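Local coordinates for protein chloramphenicol acetyltransferase (Aliivibrio fischeri, PDB 6PXA) that probably transfers the acetyl group of acetyl-CoA to chloramphenicol, giving chloramphenicol 3-acetate, as a trimeric acyltransferase of the hexapeptide-repeat family, at residues V20-I25 with T41-A46; R48-D53 with F85-N90; D69-G74 with G120-G125; A146-R151 with S162-N167; E177-T182 with H207-E212. All coordinates share one frame; numbering follows the deposited sequence. Where two conformers were deposited one is given.

Interaction 1. Residues V20-I25 with T41-A46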
# COMPACT_ATOMS: atom_id res chain seq x y z
N VAL B 20 7.95 -2.50 24.12
CA VAL B 20 6.64 -1.85 24.06
C VAL B 20 6.26 -1.25 25.40
O VAL B 20 6.52 -1.84 26.46
CB VAL B 20 5.60 -2.87 23.57
CG1 VAL B 20 4.20 -2.39 23.81
CG2 VAL B 20 5.85 -3.17 22.06
N LYS B 21 5.65 -0.07 25.36
CA LYS B 21 5.31 0.65 26.58
C LYS B 21 3.85 1.03 26.70
O LYS B 21 3.38 1.30 27.81
CB LYS B 21 6.17 1.92 26.70
CG LYS B 21 7.67 1.63 26.77
CD LYS B 21 8.36 2.66 27.66
CE LYS B 21 9.80 2.29 27.96
NZ LYS B 21 10.33 3.10 29.11
N ASN B 22 3.10 1.04 25.61
CA ASN B 22 1.71 1.42 25.66
C ASN B 22 0.94 0.44 26.54
O ASN B 22 0.93 -0.76 26.23
CB ASN B 22 1.11 1.45 24.26
CG ASN B 22 -0.25 2.12 24.20
OD1 ASN B 22 -1.02 2.07 25.17
ND2 ASN B 22 -0.56 2.75 23.07
N PRO B 23 0.28 0.89 27.60
CA PRO B 23 -0.49 -0.04 28.43
C PRO B 23 -1.59 -0.75 27.66
O PRO B 23 -2.13 -1.75 28.14
CB PRO B 23 -1.07 0.86 29.55
CG PRO B 23 -1.02 2.25 29.01
CD PRO B 23 0.18 2.29 28.08
N ASN B 24 -1.92 -0.27 26.47
CA ASN B 24 -2.99 -0.86 25.70
C ASN B 24 -2.48 -1.88 24.70
O ASN B 24 -3.28 -2.43 23.93
CB ASN B 24 -3.82 0.23 25.03
CG ASN B 24 -4.68 0.98 26.01
OD1 ASN B 24 -5.33 0.37 26.88
ND2 ASN B 24 -4.67 2.31 25.94
N ILE B 25 -1.19 -2.19 24.73
CA ILE B 25 -0.61 -3.25 23.91
C ILE B 25 -0.07 -4.34 24.82
O ILE B 25 0.52 -4.06 25.87
CB ILE B 25 0.51 -2.75 22.98
CG1 ILE B 25 0.05 -1.58 22.14
CG2 ILE B 25 0.90 -3.86 22.02
CD1 ILE B 25 1.15 -0.99 21.22
N THR B 41 9.92 3.01 15.07
CA THR B 41 9.65 1.90 15.97
C THR B 41 8.26 1.32 15.74
O THR B 41 7.36 1.97 15.19
CB THR B 41 9.71 2.31 17.44
OG1 THR B 41 8.63 3.21 17.72
CG2 THR B 41 11.04 2.97 17.81
N PHE B 42 8.09 0.10 16.24
CA PHE B 42 6.81 -0.59 16.18
C PHE B 42 5.67 0.28 16.72
O PHE B 42 4.61 0.40 16.08
CB PHE B 42 6.93 -1.90 16.96
CG PHE B 42 5.68 -2.73 16.97
CD1 PHE B 42 5.30 -3.44 15.85
CD2 PHE B 42 4.91 -2.85 18.12
CE1 PHE B 42 4.16 -4.21 15.85
CE2 PHE B 42 3.77 -3.63 18.13
CZ PHE B 42 3.39 -4.31 16.99
N GLU B 43 5.87 0.91 17.89
CA GLU B 43 4.79 1.68 18.50
C GLU B 43 4.53 3.02 17.82
O GLU B 43 3.46 3.60 18.01
CB GLU B 43 5.06 1.94 19.99
CG GLU B 43 4.83 0.71 20.84
CD GLU B 43 4.81 1.03 22.33
OE1 GLU B 43 5.82 1.53 22.86
OE2 GLU B 43 3.77 0.78 22.96
N GLU B 44 5.47 3.53 17.03
CA GLU B 44 5.18 4.81 16.40
C GLU B 44 4.75 4.69 14.95
O GLU B 44 4.22 5.66 14.41
CB GLU B 44 6.38 5.76 16.52
CG GLU B 44 7.63 5.30 15.90
CD GLU B 44 8.83 6.05 16.41
OE1 GLU B 44 9.92 5.91 15.82
OE2 GLU B 44 8.69 6.79 17.41
N GLN B 45 4.89 3.52 14.33
CA GLN B 45 4.70 3.34 12.89
C GLN B 45 3.73 2.21 12.55
O GLN B 45 2.90 2.35 11.66
CB GLN B 45 6.09 3.07 12.25
CG GLN B 45 6.09 2.82 10.75
CD GLN B 45 5.77 4.06 9.96
OE1 GLN B 45 6.02 5.17 10.42
NE2 GLN B 45 5.21 3.88 8.77
N ALA B 46 3.83 1.09 13.25
CA ALA B 46 3.02 -0.09 12.97
C ALA B 46 1.68 -0.08 13.69
O ALA B 46 0.68 -0.58 13.15
CB ALA B 46 3.80 -1.35 13.37
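Two consecutive backbone amides of the 20-25 loop grip Glu43 OE2. Glu43 OE2 receives Asn22 N at 2.7 Å on its syn lone pair, the side of the other oxygen; Lys21 N adds a weak bond. Lys21 N also bonds to Glu43 OE1 at 3.0 Å, standing about 40° out of the carboxylate plane, so one amide forks between both oxygens and the rotation of the acid is fixed. Peptide N-H groups, not the Lys21 ammonium, meet the carboxylate and would disperse part of its charge. Glu43 is extended beyond CG (chi2 -168°), carrying its CD across from the first turn of helix 42-46. That helix starts with a capping box: Thr41 OG1 accepts from Glu44 N, and Glu44 OE1 accepts from Thr41 N. The facing loop bends through a type I turn from Asn22 to Ile25 and an Asx turn, with Asn24 N 2.8 Å from Asn22 OD1, before entering strand 25-27 at the margin of a parallel sheet of the left-handed beta-helix. Methyl groups line the acid: Val20 CG1 lies 3.3 Å from Glu43 OE2, and Ile25 CD1 is 3.6 Å from the same oxygen as the Ile25 and Glu43 side chains run alongside in opposite senses. Val20 CG2 approaches Phe42 CD2 at 4.1 Å, oblique to the ring, which also packs on Val47 and Ile73.

Interaction 2. Residues R48-D53 with F85-N90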
# COMPACT_ATOMS: atom_id res chain seq x y z
N ARG B 48 -1.37 1.91 15.05
CA ARG B 48 -1.87 3.23 14.71
C ARG B 48 -3.21 3.50 15.39
O ARG B 48 -4.09 2.63 15.43
CB ARG B 48 -2.01 3.41 13.19
CG ARG B 48 -0.74 3.11 12.45
CD ARG B 48 -0.82 3.51 10.98
NE ARG B 48 0.45 3.31 10.29
CZ ARG B 48 0.62 3.54 8.99
NH1 ARG B 48 -0.39 4.00 8.28
NH2 ARG B 48 1.81 3.33 8.43
N TYR B 49 -3.33 4.73 15.89
CA TYR B 49 -4.55 5.27 16.49
C TYR B 49 -4.88 4.61 17.81
O TYR B 49 -6.04 4.56 18.19
CB TYR B 49 -5.75 5.18 15.53
CG TYR B 49 -5.44 5.72 14.15
CD1 TYR B 49 -5.37 7.09 13.92
CD2 TYR B 49 -5.22 4.86 13.07
CE1 TYR B 49 -5.10 7.61 12.66
CE2 TYR B 49 -4.96 5.38 11.77
CZ TYR B 49 -4.88 6.74 11.58
OH TYR B 49 -4.61 7.26 10.31
N LEU B 50 -3.86 4.12 18.52
CA LEU B 50 -4.04 3.51 19.85
C LEU B 50 -3.76 4.55 20.95
O LEU B 50 -2.60 4.91 21.20
CB LEU B 50 -3.12 2.30 20.00
CG LEU B 50 -3.46 1.46 21.23
CD1 LEU B 50 -4.91 1.08 21.19
CD2 LEU B 50 -2.63 0.23 21.21
N LEU B 51 -4.83 5.02 21.61
CA LEU B 51 -4.66 5.96 22.71
C LEU B 51 -3.63 5.45 23.72
O LEU B 51 -3.61 4.27 24.07
CB LEU B 51 -6.00 6.21 23.42
CG LEU B 51 -7.02 7.09 22.65
CD1 LEU B 51 -8.32 7.23 23.42
CD2 LEU B 51 -6.43 8.47 22.38
N GLY B 52 -2.77 6.34 24.17
CA GLY B 52 -1.75 5.99 25.13
C GLY B 52 -0.38 5.84 24.52
O GLY B 52 0.59 5.62 25.25
N ASP B 53 -0.28 5.98 23.20
CA ASP B 53 1.02 5.97 22.54
C ASP B 53 1.68 7.31 22.82
O ASP B 53 1.19 8.13 23.59
CB ASP B 53 0.85 5.68 21.05
CG ASP B 53 -0.05 6.69 20.33
OD1 ASP B 53 -0.49 7.69 20.96
OD2 ASP B 53 -0.30 6.48 19.11
N PHE B 85 -1.26 -2.16 12.23
CA PHE B 85 -2.44 -2.48 13.04
C PHE B 85 -3.27 -1.22 13.21
O PHE B 85 -2.84 -0.24 13.84
CB PHE B 85 -2.02 -3.06 14.39
CG PHE B 85 -1.20 -4.31 14.25
CD1 PHE B 85 -1.82 -5.54 14.11
CD2 PHE B 85 0.18 -4.24 14.22
CE1 PHE B 85 -1.06 -6.69 13.96
CE2 PHE B 85 0.95 -5.38 14.07
CZ PHE B 85 0.31 -6.62 13.94
N MET B 86 -4.46 -1.22 12.63
CA MET B 86 -5.33 -0.05 12.74
C MET B 86 -6.18 -0.17 14.00
O MET B 86 -6.96 -1.12 14.13
CB MET B 86 -6.20 0.07 11.50
CG MET B 86 -5.36 0.26 10.21
SD MET B 86 -4.55 1.84 10.03
CE MET B 86 -5.95 2.81 9.46
N MET B 87 -6.02 0.77 14.92
CA MET B 87 -6.78 0.72 16.16
C MET B 87 -7.85 1.80 16.10
O MET B 87 -8.07 2.41 15.05
CB MET B 87 -5.84 0.82 17.35
CG MET B 87 -4.75 -0.29 17.39
SD MET B 87 -5.40 -1.97 17.25
CE MET B 87 -6.16 -2.18 18.89
N ALA B 88 -8.53 2.01 17.24
CA ALA B 88 -9.55 3.05 17.43
C ALA B 88 -10.83 2.79 16.64
O ALA B 88 -11.58 3.73 16.33
CB ALA B 88 -9.02 4.45 17.10
N GLY B 89 -11.13 1.53 16.34
CA GLY B 89 -12.44 1.20 15.79
C GLY B 89 -12.81 2.03 14.58
O GLY B 89 -12.01 2.20 13.65
N ASN B 90 -14.03 2.55 14.57
CA ASN B 90 -14.47 3.36 13.43
C ASN B 90 -13.96 4.79 13.48
O ASN B 90 -14.37 5.59 12.64
CB ASN B 90 -16.01 3.37 13.36
CG ASN B 90 -16.66 4.10 14.55
OD1 ASN B 90 -16.00 4.50 15.51
ND2 ASN B 90 -17.98 4.27 14.47
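Tyr49 and Ala88 meet with both backbones in the left-handed helical region (phi 70° and 69°), uncommon for residues other than glycine or asparagine. Their beta carbons face each other, with Tyr49 CB 3.7 Å from Ala88 CB, and the Ala88 methyl lies close to the carbonyl as well, 3.2 Å from CB to Tyr49 O. Just before these two residues the chains pair as short parallel strands, with Arg48 in register with Met86. Arg48 N donates to Phe85 O at 2.9 Å, and Met87 N returns to Arg48 O at 2.7 Å. This pairing joins strand 47-48, outermost within the chain, to strand 84-86 in one of the parallel sheets of the left-handed beta-helix, and the chains leave the sheet beyond it. Met86 bends at chi2 and chi3 and runs beside Tyr49 in the same sense. Its sulfur sits at the ring edge, in plane, a Met-aromatic contact with Met86 SD 5.3 Å from the ring centroid of Tyr49; the Met86 methyl CE touches the ring rim, 3.6 Å from Tyr49 CE2. Leu50 and Met87 also run side by side, and Leu50 CD1 rests 4.0 Å from Met87 CB. The polar end of Arg48 has other partners: NE bonds to Gln45 O, and NH1 forms a salt bridge with Glu133 of the second subunit. Tyr37 of that subunit accepts from Tyr49 N through its hydroxyl and meets the Tyr49 ring edge-to-face, while the Ala88 side chain is about 4 Å from a bound taurocholic acid.

Interaction 3. Residues D69-G74 with G120-G125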
# COMPACT_ATOMS: atom_id res chain seq x y z
N ASP B 69 -10.16 -0.25 22.55
CA ASP B 69 -9.74 -1.51 21.96
C ASP B 69 -8.25 -1.73 22.16
O ASP B 69 -7.43 -0.82 22.01
CB ASP B 69 -10.09 -1.55 20.45
CG ASP B 69 -11.60 -1.54 20.21
OD1 ASP B 69 -12.37 -2.12 21.02
OD2 ASP B 69 -12.05 -0.89 19.23
N LYS B 70 -7.88 -2.94 22.55
CA LYS B 70 -6.50 -3.28 22.84
C LYS B 70 -5.92 -4.12 21.70
O LYS B 70 -6.65 -4.78 20.95
CB LYS B 70 -6.38 -4.00 24.18
CG LYS B 70 -6.59 -3.08 25.41
CD LYS B 70 -6.62 -3.83 26.72
CE LYS B 70 -7.37 -2.98 27.77
NZ LYS B 70 -7.60 -3.68 29.07
N LEU B 71 -4.60 -4.10 21.58
CA LEU B 71 -3.87 -4.89 20.60
C LEU B 71 -3.09 -5.97 21.36
O LEU B 71 -2.19 -5.66 22.15
CB LEU B 71 -2.93 -4.01 19.77
CG LEU B 71 -1.90 -4.79 18.95
CD1 LEU B 71 -2.58 -5.66 17.91
CD2 LEU B 71 -0.85 -3.88 18.32
N ARG B 72 -3.42 -7.23 21.13
CA ARG B 72 -2.78 -8.33 21.83
C ARG B 72 -2.08 -9.23 20.82
O ARG B 72 -2.71 -9.71 19.87
CB ARG B 72 -3.80 -9.13 22.66
CG ARG B 72 -4.74 -8.28 23.48
CD ARG B 72 -5.49 -9.20 24.47
NE ARG B 72 -6.95 -9.07 24.40
CZ ARG B 72 -7.80 -10.10 24.52
NH1 ARG B 72 -9.11 -9.89 24.45
NH2 ARG B 72 -7.35 -11.33 24.70
N ILE B 73 -0.78 -9.44 21.02
CA ILE B 73 0.05 -10.23 20.11
C ILE B 73 0.67 -11.37 20.90
O ILE B 73 1.09 -11.20 22.05
CB ILE B 73 1.13 -9.36 19.44
CG1 ILE B 73 0.48 -8.33 18.51
CG2 ILE B 73 2.11 -10.22 18.68
CD1 ILE B 73 1.41 -7.20 18.06
N GLY B 74 0.67 -12.56 20.30
CA GLY B 74 1.11 -13.76 20.96
C GLY B 74 2.61 -13.88 20.98
O GLY B 74 3.35 -12.90 20.86
N GLY B 120 -13.72 -3.95 19.35
CA GLY B 120 -13.15 -5.07 20.07
C GLY B 120 -11.66 -5.13 19.84
O GLY B 120 -11.09 -4.48 18.94
N ASP B 121 -11.00 -5.96 20.65
CA ASP B 121 -9.55 -6.08 20.58
C ASP B 121 -9.07 -6.67 19.25
O ASP B 121 -9.74 -7.50 18.63
CB ASP B 121 -9.04 -6.98 21.71
CG ASP B 121 -9.17 -6.34 23.10
OD1 ASP B 121 -9.59 -5.15 23.21
OD2 ASP B 121 -8.83 -7.03 24.09
N THR B 122 -7.89 -6.24 18.82
CA THR B 122 -7.16 -6.90 17.75
C THR B 122 -6.25 -7.94 18.39
O THR B 122 -5.41 -7.60 19.24
CB THR B 122 -6.35 -5.90 16.92
OG1 THR B 122 -7.27 -5.00 16.28
CG2 THR B 122 -5.57 -6.61 15.84
N ILE B 123 -6.45 -9.20 18.03
CA ILE B 123 -5.72 -10.30 18.62
C ILE B 123 -4.94 -10.99 17.52
O ILE B 123 -5.53 -11.42 16.52
CB ILE B 123 -6.65 -11.29 19.32
CG1 ILE B 123 -7.52 -10.56 20.34
CG2 ILE B 123 -5.83 -12.37 20.01
CD1 ILE B 123 -8.57 -11.43 21.01
N VAL B 124 -3.63 -11.11 17.71
CA VAL B 124 -2.78 -11.96 16.89
C VAL B 124 -2.31 -13.13 17.76
O VAL B 124 -1.72 -12.92 18.84
CB VAL B 124 -1.60 -11.19 16.29
CG1 VAL B 124 -0.77 -12.11 15.40
CG2 VAL B 124 -2.12 -10.00 15.47
N GLY B 125 -2.60 -14.35 17.32
CA GLY B 125 -2.25 -15.54 18.08
C GLY B 125 -0.75 -15.81 18.03
O GLY B 125 0.03 -14.92 17.69
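Gly120 opens the pairing with a weak bond, its N 2.8 Å from Asp69 OD1; Asp69 OD2 is held more firmly by Ala119 N. From here strands 71-73 and 122-124 run parallel, 5° apart, as successive rungs of one face of the left-handed beta-helix. Asp121 divides its carboxylate. Asp121 OD1 accepts from Lys70 N at 2.9 Å, with the donor well above the carboxylate plane, while Arg72 forms a side-on salt bridge to Asp121 OD2, NE at 2.8 Å and NH1 beside it, both nitrogens on the one oxygen. That oxygen lies in the guanidinium plane, yet guanidinium and carboxylate planes stand 87° apart, and the two nitrogens reach OD2 from opposite faces of the carboxylate. Thr122 bonds through N to Lys70 O and through O to Arg72 N, and its side chain shares with Leu71 the side of the sheet that also carries Ile73 and Val124. Ile123 points to the other side, where its CD1 lies over one face of the Arg72 guanidinium, offset toward the rim, 3.8 Å from Arg72 CZ. Val124 N donates to Arg72 O at 2.7 Å. Val124 O takes a weak bond from Gly74 N, and Val124 CB rests 4.2 Å from Ile73 CG1.

Interaction 4. Residues A146-R151 with S162-N167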
# COMPACT_ATOMS: atom_id res chain seq x y z
N ALA B 146 -1.08 -18.68 11.61
CA ALA B 146 -1.46 -18.10 10.32
C ALA B 146 -0.28 -17.39 9.65
O ALA B 146 0.71 -17.00 10.27
CB ALA B 146 -2.61 -17.11 10.48
N ILE B 147 -0.41 -17.21 8.33
CA ILE B 147 0.52 -16.40 7.55
C ILE B 147 -0.30 -15.35 6.84
O ILE B 147 -1.27 -15.69 6.16
CB ILE B 147 1.34 -17.23 6.54
CG1 ILE B 147 2.24 -18.22 7.28
CG2 ILE B 147 2.18 -16.35 5.67
CD1 ILE B 147 2.80 -19.27 6.38
N ILE B 148 0.06 -14.09 7.04
CA ILE B 148 -0.58 -12.97 6.37
C ILE B 148 0.38 -12.51 5.27
O ILE B 148 1.55 -12.18 5.53
CB ILE B 148 -0.90 -11.82 7.33
CG1 ILE B 148 -1.79 -12.27 8.49
CG2 ILE B 148 -1.58 -10.65 6.57
CD1 ILE B 148 -3.04 -13.07 8.06
N GLY B 149 -0.09 -12.51 4.03
CA GLY B 149 0.77 -12.14 2.92
C GLY B 149 1.16 -10.68 2.95
O GLY B 149 0.47 -9.83 3.53
N ALA B 150 2.30 -10.38 2.30
CA ALA B 150 2.68 -8.99 2.09
C ALA B 150 1.51 -8.26 1.44
O ALA B 150 0.83 -8.81 0.57
CB ALA B 150 3.93 -8.92 1.20
N ARG B 151 1.22 -7.06 1.94
CA ARG B 151 0.20 -6.15 1.40
C ARG B 151 -1.23 -6.64 1.60
O ARG B 151 -2.17 -5.99 1.12
CB ARG B 151 0.42 -5.87 -0.11
CG ARG B 151 1.51 -4.83 -0.46
CD ARG B 151 1.12 -3.41 -0.04
NE ARG B 151 2.22 -2.48 -0.28
CZ ARG B 151 2.57 -2.01 -1.49
NH1 ARG B 151 1.88 -2.35 -2.57
NH2 ARG B 151 3.59 -1.16 -1.62
N SER B 162 -4.01 -20.74 8.57
CA SER B 162 -4.41 -20.23 7.26
C SER B 162 -3.32 -19.34 6.66
O SER B 162 -2.59 -18.63 7.37
CB SER B 162 -5.72 -19.44 7.38
OG SER B 162 -6.83 -20.31 7.52
N VAL B 163 -3.24 -19.34 5.33
CA VAL B 163 -2.44 -18.37 4.57
C VAL B 163 -3.40 -17.44 3.84
O VAL B 163 -4.23 -17.90 3.04
CB VAL B 163 -1.50 -19.07 3.58
CG1 VAL B 163 -0.58 -18.05 2.88
CG2 VAL B 163 -0.71 -20.15 4.28
N VAL B 164 -3.27 -16.14 4.07
CA VAL B 164 -4.25 -15.16 3.60
C VAL B 164 -3.51 -14.03 2.91
O VAL B 164 -2.55 -13.49 3.46
CB VAL B 164 -5.14 -14.62 4.74
CG1 VAL B 164 -6.34 -13.80 4.19
CG2 VAL B 164 -5.63 -15.77 5.62
N VAL B 165 -3.96 -13.67 1.71
CA VAL B 165 -3.36 -12.58 0.94
C VAL B 165 -4.47 -11.65 0.46
O VAL B 165 -5.65 -11.99 0.47
CB VAL B 165 -2.55 -13.08 -0.29
CG1 VAL B 165 -1.50 -14.11 0.12
CG2 VAL B 165 -3.47 -13.73 -1.31
N GLY B 166 -4.05 -10.47 -0.01
CA GLY B 166 -4.98 -9.59 -0.67
C GLY B 166 -6.19 -9.27 0.19
O GLY B 166 -6.10 -9.08 1.41
N ASN B 167 -7.36 -9.26 -0.46
CA ASN B 167 -8.63 -8.89 0.18
C ASN B 167 -9.25 -10.12 0.87
O ASN B 167 -10.23 -10.72 0.42
CB ASN B 167 -9.54 -8.27 -0.88
CG ASN B 167 -10.89 -7.79 -0.32
OD1 ASN B 167 -11.09 -7.69 0.89
ND2 ASN B 167 -11.81 -7.49 -1.23
O HOH W 1 -1.36 -9.54 -0.54
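Ile147 is bracketed by the backbone of 162-167: its N donates to Ser162 O at 2.8 Å, and its O accepts from Val164 N. Gly149 N continues the ladder to Val164 O at 2.7 Å. The strands are parallel, Ile147 beside Val163 and Ile148 beside Val164. CA-H...O contacts accompany these bonds; Val163 CA is 3.3 Å from Ile147 O, and Ala146 CA also leans on Ser162 O. The pairing adds strand 162-165 to the stacked rungs of the left-handed beta-helix, next to 147-148 of the hexapeptide repeats; its other edge pairs with strand 169-173, which runs antiparallel and ends the sheet within this chain. Apolar contacts divide between the two sides of the sheet. On one, Ile147 and Val163 extend together in a common direction, with CD1 of Ile147 4.2 Å from CG2 of Val163. On the other, Ile148 CD1 reaches Val164 CB, also at 4.2 Å, and both residues pack on Ile154. Val165 CG1 touches Gly149 CA at 4.1 Å. Where the strands part, one water bridges the two segments, its oxygen donating to Ala150 O at 2.6 Å and accepting from Gly166 N. The neighbouring Arg151 turns to the trimer interface: NE forms a salt bridge with Glu133 of its own chain, NH1 bonds to Glu133 O of the third subunit, and the side chain packs on Arg151 of the second.

Interaction 5. Residues E177-T182 with H207-E212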
# COMPACT_ATOMS: atom_id res chain seq x y z
N GLU B 177 -6.05 -30.87 8.30
CA GLU B 177 -6.86 -30.51 9.47
C GLU B 177 -6.46 -31.30 10.70
O GLU B 177 -6.37 -30.75 11.80
CB GLU B 177 -8.35 -30.73 9.17
CG GLU B 177 -8.96 -29.74 8.18
CD GLU B 177 -8.99 -28.31 8.71
OE1 GLU B 177 -9.05 -28.13 9.95
OE2 GLU B 177 -8.95 -27.38 7.89
N ASN B 178 -6.22 -32.60 10.54
CA ASN B 178 -5.89 -33.43 11.70
C ASN B 178 -4.62 -32.95 12.39
O ASN B 178 -4.55 -32.91 13.62
CB ASN B 178 -5.76 -34.89 11.28
CG ASN B 178 -7.07 -35.48 10.78
OD1 ASN B 178 -8.14 -34.91 11.00
ND2 ASN B 178 -6.99 -36.62 10.09
N LEU B 179 -3.62 -32.55 11.60
CA LEU B 179 -2.36 -32.08 12.16
C LEU B 179 -2.48 -30.67 12.73
O LEU B 179 -1.83 -30.36 13.74
CB LEU B 179 -1.28 -32.10 11.08
CG LEU B 179 -1.03 -33.46 10.43
CD1 LEU B 179 0.02 -33.32 9.35
CD2 LEU B 179 -0.61 -34.52 11.45
N ILE B 180 -3.24 -29.79 12.06
CA ILE B 180 -3.57 -28.50 12.65
C ILE B 180 -4.18 -28.70 14.03
O ILE B 180 -3.76 -28.06 15.01
CB ILE B 180 -4.53 -27.72 11.74
CG1 ILE B 180 -3.84 -27.29 10.45
CG2 ILE B 180 -5.09 -26.49 12.46
CD1 ILE B 180 -4.71 -26.37 9.61
N GLN B 181 -5.19 -29.57 14.12
CA GLN B 181 -5.83 -29.81 15.41
C GLN B 181 -4.82 -30.27 16.45
O GLN B 181 -4.93 -29.92 17.63
CB GLN B 181 -6.94 -30.86 15.24
CG GLN B 181 -8.31 -30.35 15.60
CD GLN B 181 -9.11 -31.37 16.39
OE1 GLN B 181 -9.30 -31.23 17.60
NE2 GLN B 181 -9.57 -32.42 15.72
N THR B 182 -3.83 -31.04 16.01
CA THR B 182 -2.80 -31.54 16.92
C THR B 182 -1.96 -30.40 17.47
O THR B 182 -1.75 -30.28 18.69
CB THR B 182 -1.93 -32.57 16.20
OG1 THR B 182 -2.68 -33.78 16.04
CG2 THR B 182 -0.67 -32.86 16.98
N HIS B 207 7.63 -32.43 10.68
CA HIS B 207 7.23 -33.66 11.37
C HIS B 207 6.42 -33.32 12.61
O HIS B 207 6.89 -33.40 13.74
CB HIS B 207 8.45 -34.50 11.71
CG HIS B 207 9.14 -35.05 10.51
ND1 HIS B 207 8.62 -36.08 9.75
CD2 HIS B 207 10.30 -34.69 9.91
CE1 HIS B 207 9.44 -36.34 8.75
NE2 HIS B 207 10.46 -35.51 8.82
N ILE B 208 5.15 -32.97 12.38
CA ILE B 208 4.24 -32.67 13.48
C ILE B 208 4.05 -33.88 14.40
O ILE B 208 3.96 -33.73 15.62
CB ILE B 208 2.89 -32.17 12.92
CG1 ILE B 208 3.08 -30.78 12.28
CG2 ILE B 208 1.81 -32.15 13.99
CD1 ILE B 208 1.89 -30.32 11.50
N GLU B 209 4.01 -35.09 13.82
CA GLU B 209 3.76 -36.28 14.62
C GLU B 209 4.92 -36.58 15.57
O GLU B 209 4.70 -37.03 16.70
CB GLU B 209 3.49 -37.48 13.72
CG GLU B 209 2.17 -37.39 12.99
CD GLU B 209 1.83 -38.66 12.26
OE1 GLU B 209 2.68 -39.58 12.24
OE2 GLU B 209 0.72 -38.76 11.71
N GLU B 210 6.16 -36.35 15.12
CA GLU B 210 7.29 -36.38 16.04
C GLU B 210 7.09 -35.37 17.16
O GLU B 210 7.29 -35.69 18.34
CB GLU B 210 8.60 -36.09 15.29
CG GLU B 210 9.27 -37.27 14.65
CD GLU B 210 10.63 -36.90 14.06
OE1 GLU B 210 10.71 -36.53 12.87
OE2 GLU B 210 11.63 -36.97 14.81
N LEU B 211 6.69 -34.15 16.81
CA LEU B 211 6.44 -33.16 17.84
C LEU B 211 5.38 -33.65 18.84
O LEU B 211 5.54 -33.48 20.05
CB LEU B 211 6.01 -31.84 17.20
CG LEU B 211 6.08 -30.65 18.17
CD1 LEU B 211 7.52 -30.38 18.55
CD2 LEU B 211 5.43 -29.38 17.61
N GLU B 212 4.32 -34.28 18.33
CA GLU B 212 3.25 -34.75 19.20
C GLU B 212 3.74 -35.86 20.12
O GLU B 212 3.29 -35.96 21.27
CB GLU B 212 2.07 -35.24 18.35
CG GLU B 212 0.86 -35.68 19.15
CD GLU B 212 -0.14 -36.48 18.34
OE1 GLU B 212 0.23 -37.02 17.27
OE2 GLU B 212 -1.30 -36.60 18.78
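Leu179 and Ile208 bring together two helices, 177-186 and 208-219, whose contacting segments run in broadly the same direction, 34° apart, with axes 10.4 Å from each other at closest approach. These belong to the helical region that follows the left-handed beta-helix in this hexapeptide-repeat protein. The backbones draw nearest at two places one turn apart, Leu179 CA to Ile208 CA at 6.8 Å and Thr182 CA to Glu212 CA at 7.2 Å. The closest side-chain contacts are between carbons. Ile208 extends from its helix start and crosses the leucine, its CD1 3.7 Å from Leu179 CB and close to Leu179 CD1. Its other branch, CG2, touches Thr182 CG2 at 3.9 Å. Leu183 and Phe175 also pack on Ile208, as does Ile98 of the third subunit, making this the more buried part of an otherwise surface-lying contact. Along the outer margin, Leu179 CD2 passes 4.3 Å from Glu209 CG. Glu210 binds magnesium in a structure of this protein, but no metal is modelled on this chain. Thr182 and Glu212 side chains cross at about a right angle, the threonine methyl CG2 resting 3.9 Å from Glu212 CG. The Thr182 hydroxyl turns back into its own helix, where OG1 donates to Asn178 O at 3.2 Å from the face of that carbonyl opposite to Thr182 N.

Overall arrangement
Interactions 1, 2 and 3 form a connected block, their centres 10 to 12 Å apart. Asn24 joins 20-25 to both neighbours, to Leu51 of interaction 2 and Leu71 of interaction 3, and the Met87 methyl lies against the 69-74 backbone. Along the chain interactions 2 and 3 alternate segments, as coils of a beta-helix do, each lying on its own parallel sheet. Interaction 4 follows in sequence on the mixed sheet, its centre about 17 Å from that of interaction 3. Interaction 5 lies in the helical region near the C-terminus, about 22 Å from interaction 4, centre to centre. Interactions 2 and 4 both touch the second subunit, and 4 and 5 the third.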